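Local coordinates for regulation of enolase protein 1 (Saccharomyces cerevisiae, PDB 3O12) that functions in the galactose metabolic pathway via the GAL83 protein and may control the level of the enolase ENO1, at residues 85-91 and 200-206; 99-105 and 185-191. All blocks are in the same frame, centred on the assembly; numbering follows the deposited sequence.

Following the chain from its N terminus, strand 83-91 comes first and strands 99-100 and 102-105, separated by a corner at Gly101, follow it; then come strands 185-191 and, finally, 199-208. Contact 2 (99-105 with 185-191) therefore closes a loop nested inside the larger one closed by contact 1 (85-91 with 200-206). Contact 1 joins neighbouring strands of the seven-stranded antiparallel sheet, contact 2 neighbouring strands of the other, and the contact centres lie about 10 Å apart. The sheets meet through side chains: Phe202 CE1 of contact 1 is 3.3 Å from Gly101 O of contact 2, and Trp205 CH2 approaches Val186 O to 3.5 Å. This pair of packed sheets makes a beta sandwich without helices.

Contact 1: residues 85-91 and 200-206; sequences AQVRVQG and VTFSEWS. With SO4 (sulfate ion), chain B.
Arg88 and Glu204 form a salt bridge across two antiparallel strands, with Arg88 NH1 to Glu204 OE2 at 3.0 Å. The guanidinium and carboxylate planes stand 67° apart, and NH1 meets OE2 from above the carboxylate plane, so the bridge is not a flat two-pronged pair. Extension of the arginine chain from CG to NE carries the guanidinium past Glu204 to a sulfate ion, probably from the crystallisation liquor: NH1 donates to sulfate O3 at 3.0 Å, almost straight at 172°, and NH2 donates to O1. Each member of the pair has a further charged partner: Arg88 NH2 bridges to Asp147, and Glu204 OE1 to Lys167. On the same surface, one water links Gln90 NE2, Thr201 O and Ser203 OG, while another accepts from Gln86 NE2 and donates to Glu204 O; Gln86 OE1 accepts from Arg151.

The other surface is apolar. Val87 CB lies 3.8 Å from Trp205 CE3, at the edge of the indole, and Ala85 CB touches Trp205 CH2. Farther along, Val89 and Phe202 run side by side, with Val89 CG1 4.0 Å from Phe202 CE1. The same methyl, anti to the backbone N, also meets Val200 CG1.

Paired backbone hydrogen bonds fix these positions at Gln86-Ser206, Arg88-Ser203 and Gln90-Thr201; Arg88 N to Ser203 O is 2.8 Å. Two residues advance on one strand while three advance on the other, which defines a beta bulge. Glu204 has positive phi (53°) there, and its carboxylate reaches back to the edge of the Arg88 guanidinium. Strands 148-155 and 48-52 bond to the outer edges of the pair, placing this bulged ladder within the seven-stranded antiparallel sheet of a beta sandwich, with Phe202 and Trp205 packed against the second sheet.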
loop_
_atom_site.group_PDB
_atom_site.type_symbol
_atom_site.label_atom_id
_atom_site.label_comp_id
_atom_site.label_asym_id
_atom_site.label_seq_id
_atom_site.Cartn_x
_atom_site.Cartn_y
_atom_site.Cartn_z
ATOM N N ALA A 85 -8.842 4.450 6.100
ATOM C CA ALA A 85 -9.054 3.711 4.866
ATOM C C ALA A 85 -8.845 2.235 5.123
ATOM O O ALA A 85 -8.009 1.845 5.955
ATOM C CB ALA A 85 -8.089 4.203 3.777
ATOM N N GLN A 86 -9.584 1.398 4.409
ATOM C CA GLN A 86 -9.455 -0.042 4.574
ATOM C C GLN A 86 -9.612 -0.716 3.212
ATOM O O GLN A 86 -10.363 -0.228 2.357
ATOM C CB GLN A 86 -10.528 -0.502 5.557
ATOM C CG GLN A 86 -10.578 -1.963 5.896
ATOM C CD GLN A 86 -11.588 -2.212 7.001
ATOM O OE1 GLN A 86 -11.520 -1.600 8.070
ATOM N NE2 GLN A 86 -12.541 -3.100 6.744
ATOM N N VAL A 87 -8.916 -1.830 2.997
ATOM C CA VAL A 87 -8.982 -2.547 1.723
ATOM C C VAL A 87 -8.605 -4.009 1.908
ATOM O O VAL A 87 -7.826 -4.352 2.809
ATOM C CB VAL A 87 -8.072 -1.871 0.651
ATOM C CG1 VAL A 87 -6.580 -2.095 0.958
ATOM C CG2 VAL A 87 -8.432 -2.311 -0.768
ATOM N N ARG A 88 -9.174 -4.864 1.070
ATOM C CA ARG A 88 -8.814 -6.275 1.013
ATOM C C ARG A 88 -7.860 -6.482 -0.158
ATOM O O ARG A 88 -8.062 -5.927 -1.247
ATOM C CB ARG A 88 -10.068 -7.124 0.829
ATOM C CG ARG A 88 -9.835 -8.627 0.942
ATOM C CD ARG A 88 -11.138 -9.375 0.739
ATOM N NE ARG A 88 -10.972 -10.809 0.951
ATOM C CZ ARG A 88 -11.972 -11.680 0.866
ATOM N NH1 ARG A 88 -13.196 -11.258 0.576
ATOM N NH2 ARG A 88 -11.751 -12.970 1.076
ATOM N N VAL A 89 -6.829 -7.286 0.066
ATOM C CA VAL A 89 -5.750 -7.480 -0.904
ATOM C C VAL A 89 -5.594 -8.966 -1.166
ATOM O O VAL A 89 -5.321 -9.738 -0.247
ATOM C CB VAL A 89 -4.402 -6.940 -0.370
ATOM C CG1 VAL A 89 -3.322 -7.030 -1.445
ATOM C CG2 VAL A 89 -4.549 -5.509 0.102
ATOM N N GLN A 90 -5.790 -9.367 -2.417
ATOM C CA GLN A 90 -5.653 -10.764 -2.809
ATOM C C GLN A 90 -4.642 -10.880 -3.941
ATOM O O GLN A 90 -4.977 -10.712 -5.108
ATOM C CB GLN A 90 -7.012 -11.338 -3.216
ATOM C CG GLN A 90 -7.990 -11.390 -2.056
ATOM C CD GLN A 90 -9.367 -11.857 -2.463
ATOM O OE1 GLN A 90 -9.783 -12.976 -2.132
ATOM N NE2 GLN A 90 -10.078 -11.022 -3.203
ATOM N N GLY A 91 -3.401 -11.170 -3.584
ATOM C CA GLY A 91 -2.325 -11.219 -4.552
ATOM C C GLY A 91 -1.796 -12.620 -4.758
ATOM O O GLY A 91 -1.944 -13.490 -3.896
ATOM N N VAL A 200 -2.963 -9.097 -8.790
ATOM C CA VAL A 200 -3.557 -8.709 -7.514
ATOM C C VAL A 200 -4.975 -8.174 -7.705
ATOM O O VAL A 200 -5.226 -7.370 -8.611
ATOM C CB VAL A 200 -2.735 -7.596 -6.817
ATOM C CG1 VAL A 200 -3.183 -7.442 -5.365
ATOM C CG2 VAL A 200 -1.246 -7.887 -6.890
ATOM N N THR A 201 -5.897 -8.613 -6.854
ATOM C CA THR A 201 -7.230 -8.026 -6.797
ATOM C C THR A 201 -7.437 -7.252 -5.498
ATOM O O THR A 201 -7.159 -7.755 -4.409
ATOM C CB THR A 201 -8.320 -9.102 -6.934
ATOM O OG1 THR A 201 -8.233 -9.685 -8.240
ATOM C CG2 THR A 201 -9.700 -8.499 -6.753
ATOM N N PHE A 202 -7.919 -6.020 -5.633
ATOM C CA PHE A 202 -8.272 -5.190 -4.497
ATOM C C PHE A 202 -9.780 -5.040 -4.427
ATOM O O PHE A 202 -10.434 -4.859 -5.452
ATOM C CB PHE A 202 -7.643 -3.804 -4.632
ATOM C CG PHE A 202 -6.138 -3.817 -4.702
ATOM C CD1 PHE A 202 -5.367 -3.738 -3.545
ATOM C CD2 PHE A 202 -5.489 -3.917 -5.926
ATOM C CE1 PHE A 202 -3.973 -3.758 -3.615
ATOM C CE2 PHE A 202 -4.098 -3.930 -6.002
ATOM C CZ PHE A 202 -3.340 -3.857 -4.849
ATOM N N SER A 203 -10.330 -5.108 -3.219
ATOM C CA SER A 203 -11.773 -5.026 -3.041
ATOM C C SER A 203 -12.112 -4.560 -1.636
ATOM O O SER A 203 -11.214 -4.294 -0.836
ATOM C CB SER A 203 -12.426 -6.384 -3.322
ATOM O OG SER A 203 -12.010 -7.357 -2.359
ATOM N N GLU A 204 -13.395 -4.461 -1.320
ATOM C CA GLU A 204 -13.826 -4.084 0.031
ATOM C C GLU A 204 -13.187 -2.790 0.509
ATOM O O GLU A 204 -12.747 -2.669 1.649
ATOM C CB GLU A 204 -13.601 -5.233 1.023
ATOM C CG GLU A 204 -14.305 -6.510 0.553
ATOM C CD GLU A 204 -14.344 -7.610 1.588
ATOM O OE1 GLU A 204 -14.054 -7.348 2.774
ATOM O OE2 GLU A 204 -14.703 -8.736 1.187
ATOM N N TRP A 205 -13.165 -1.811 -0.381
ATOM C CA TRP A 205 -12.656 -0.485 -0.082
ATOM C C TRP A 205 -13.595 0.323 0.789
ATOM O O TRP A 205 -14.817 0.326 0.584
ATOM C CB TRP A 205 -12.486 0.286 -1.396
ATOM C CG TRP A 205 -12.028 1.704 -1.212
ATOM C CD1 TRP A 205 -12.764 2.839 -1.393
ATOM C CD2 TRP A 205 -10.726 2.127 -0.798
ATOM N NE1 TRP A 205 -11.992 3.949 -1.129
ATOM C CE2 TRP A 205 -10.739 3.536 -0.763
ATOM C CE3 TRP A 205 -9.549 1.447 -0.455
ATOM C CZ2 TRP A 205 -9.617 4.286 -0.401
ATOM C CZ3 TRP A 205 -8.437 2.198 -0.096
ATOM C CH2 TRP A 205 -8.486 3.597 -0.071
ATOM N N SER A 206 -13.021 1.052 1.735
ATOM C CA SER A 206 -13.782 1.996 2.545
ATOM C C SER A 206 -12.890 3.180 2.893
ATOM O O SER A 206 -11.739 2.982 3.294
ATOM C CB SER A 206 -14.276 1.316 3.825
ATOM O OG SER A 206 -15.142 2.168 4.558
HETATM S S SO4 B . -14.959 -14.523 0.201
HETATM O O1 SO4 B . -14.285 -14.687 1.486
HETATM O O2 SO4 B . -16.052 -15.488 0.111
HETATM O O3 SO4 B . -15.495 -13.169 0.093
HETATM O O4 SO4 B . -14.014 -14.759 -0.890
HETATM O O HOH W 1 -13.775 -3.306 4.188
HETATM O O HOH W 2 -9.537 -8.383 -2.819
#

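Contact 2: residues 99-105 and 185-191; sequences QAGIMVR and LVGPMAC
A continuous antiparallel ladder joins 99-105 to 185-191 in the buried part of the beta sandwich, even though segment 99-105 turns a corner at Gly101. Paired backbone hydrogen bonds link Gln99-Cys191, Gly101-Met189, Met103-Gly187 and Arg105-Leu185. At the corner, Met189 N bonds to Gly101 O at 3.0 Å from 51° out of the carbonyl plane; Met103 N to Gly187 O is 2.9 Å.

The selenomethionine at Met189 bends at chi2 (-84°) and chi3, bringing CE back to 3.6 Å from Gly101 N; its CB meets Met103 CB at 3.9 Å. Phe59 of strand 59-61 packs against both residues on this side of the sheet. Beyond them, the Gln99 amide lies beside Cys191 CB, with OE1 3.9 Å away and hydrogen-bonded to Lys113.

The opposite side faces strand 199-208 of the other sandwich sheet, with Val186 touching Trp205 and Pro188 touching Phe202. Here Val104 CG2 and Val186 CG2 meet at 3.8 Å, their side chains pointing the same way. Ile102 CD1 reaches that same Val186 methyl at 3.9 Å, while its CG1 lies 3.4 Å from Gly187 O.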
loop_
_atom_site.group_PDB
_atom_site.type_symbol
_atom_site.label_atom_id
_atom_site.label_comp_id
_atom_site.label_asym_id
_atom_site.label_seq_id
_atom_site.Cartn_x
_atom_site.Cartn_y
_atom_site.Cartn_z
ATOM N N GLN A 99 5.349 -7.204 -4.317
ATOM C CA GLN A 99 4.706 -6.451 -3.244
ATOM C C GLN A 99 3.295 -6.025 -3.626
ATOM O O GLN A 99 3.039 -5.619 -4.762
ATOM C CB GLN A 99 5.444 -5.133 -2.967
ATOM C CG GLN A 99 6.935 -5.195 -2.801
ATOM C CD GLN A 99 7.566 -3.823 -2.967
ATOM O OE1 GLN A 99 6.976 -2.795 -2.600
ATOM N NE2 GLN A 99 8.760 -3.796 -3.540
ATOM N N ALA A 100 2.396 -6.055 -2.655
ATOM C CA ALA A 100 1.093 -5.432 -2.828
ATOM C C ALA A 100 0.533 -5.022 -1.478
ATOM O O ALA A 100 0.860 -5.616 -0.441
ATOM C CB ALA A 100 0.138 -6.366 -3.561
ATOM N N GLY A 101 -0.314 -4.001 -1.492
ATOM C CA GLY A 101 -0.926 -3.519 -0.274
ATOM C C GLY A 101 -1.558 -2.167 -0.480
ATOM O O GLY A 101 -2.342 -1.966 -1.415
ATOM N N ILE A 102 -1.244 -1.244 0.417
ATOM C CA ILE A 102 -1.830 0.087 0.386
ATOM C C ILE A 102 -0.731 1.137 0.444
ATOM O O ILE A 102 0.347 0.899 0.993
ATOM C CB ILE A 102 -2.803 0.255 1.576
ATOM C CG1 ILE A 102 -3.845 1.352 1.302
ATOM C CG2 ILE A 102 -2.042 0.487 2.892
ATOM C CD1 ILE A 102 -4.985 1.385 2.327
HETATM N N MSE A 103 -0.996 2.300 -0.125
HETATM C CA MSE A 103 -0.115 3.461 -0.015
HETATM C C MSE A 103 -0.904 4.682 0.445
HETATM O O MSE A 103 -2.074 4.864 0.071
HETATM C CB MSE A 103 0.595 3.726 -1.354
HETATM C CG MSE A 103 1.172 5.146 -1.528
HETATM SE SE MSE A 103 2.290 5.281 -3.134
HETATM C CE MSE A 103 3.914 4.529 -2.379
ATOM N N VAL A 104 -0.270 5.504 1.274
ATOM C CA VAL A 104 -0.719 6.860 1.562
ATOM C C VAL A 104 0.353 7.774 0.991
ATOM O O VAL A 104 1.541 7.577 1.258
ATOM C CB VAL A 104 -0.837 7.113 3.067
ATOM C CG1 VAL A 104 -1.237 8.545 3.360
ATOM C CG2 VAL A 104 -1.804 6.125 3.724
ATOM N N ARG A 105 -0.043 8.769 0.204
ATOM C CA ARG A 105 0.923 9.616 -0.478
ATOM C C ARG A 105 0.530 11.079 -0.383
ATOM O O ARG A 105 -0.643 11.438 -0.587
ATOM C CB ARG A 105 1.010 9.196 -1.952
ATOM C CG ARG A 105 1.986 9.993 -2.817
ATOM C CD ARG A 105 2.037 9.344 -4.202
ATOM N NE ARG A 105 2.837 10.076 -5.183
ATOM C CZ ARG A 105 4.050 9.711 -5.588
ATOM N NH1 ARG A 105 4.634 8.627 -5.079
ATOM N NH2 ARG A 105 4.685 10.424 -6.507
ATOM N N LEU A 185 -3.538 11.172 -0.583
ATOM C CA LEU A 185 -4.006 10.154 -1.517
ATOM C C LEU A 185 -3.820 8.810 -0.847
ATOM O O LEU A 185 -2.777 8.552 -0.262
ATOM C CB LEU A 185 -3.206 10.209 -2.822
ATOM C CG LEU A 185 -3.383 11.512 -3.601
ATOM C CD1 LEU A 185 -2.295 11.687 -4.639
ATOM C CD2 LEU A 185 -4.759 11.517 -4.252
ATOM N N VAL A 186 -4.821 7.950 -0.906
ATOM C CA VAL A 186 -4.706 6.634 -0.291
ATOM C C VAL A 186 -5.366 5.593 -1.181
ATOM O O VAL A 186 -6.388 5.856 -1.822
ATOM C CB VAL A 186 -5.292 6.621 1.161
ATOM C CG1 VAL A 186 -6.778 6.984 1.181
ATOM C CG2 VAL A 186 -5.048 5.269 1.849
ATOM N N GLY A 187 -4.788 4.404 -1.242
ATOM C CA GLY A 187 -5.354 3.383 -2.099
ATOM C C GLY A 187 -4.404 2.247 -2.430
ATOM O O GLY A 187 -3.257 2.212 -1.966
ATOM N N PRO A 188 -4.876 1.283 -3.217
ATOM C CA PRO A 188 -4.103 0.119 -3.656
ATOM C C PRO A 188 -2.719 0.460 -4.201
ATOM O O PRO A 188 -2.532 1.428 -4.938
ATOM C CB PRO A 188 -4.985 -0.465 -4.770
ATOM C CG PRO A 188 -6.345 -0.139 -4.305
ATOM C CD PRO A 188 -6.225 1.281 -3.811
HETATM N N MSE A 189 -1.749 -0.377 -3.848
HETATM C CA MSE A 189 -0.411 -0.259 -4.385
HETATM C C MSE A 189 0.094 -1.655 -4.748
HETATM O O MSE A 189 -0.219 -2.627 -4.068
HETATM C CB MSE A 189 0.470 0.402 -3.314
HETATM C CG MSE A 189 1.966 0.387 -3.523
HETATM SE SE MSE A 189 2.879 -1.238 -2.935
HETATM C CE MSE A 189 2.254 -1.491 -1.102
ATOM N N ALA A 190 0.869 -1.756 -5.826
ATOM C CA ALA A 190 1.527 -3.017 -6.168
ATOM C C ALA A 190 2.789 -2.751 -6.984
ATOM O O ALA A 190 2.815 -1.839 -7.816
ATOM C CB ALA A 190 0.571 -3.939 -6.928
ATOM N N CYS A 191 3.827 -3.552 -6.743
ATOM C CA CYS A 191 5.149 -3.348 -7.343
ATOM C C CYS A 191 5.784 -4.695 -7.658
ATOM O O CYS A 191 5.609 -5.656 -6.907
ATOM C CB CYS A 191 6.111 -2.627 -6.364
ATOM S SG CYS A 191 5.625 -0.988 -5.898
#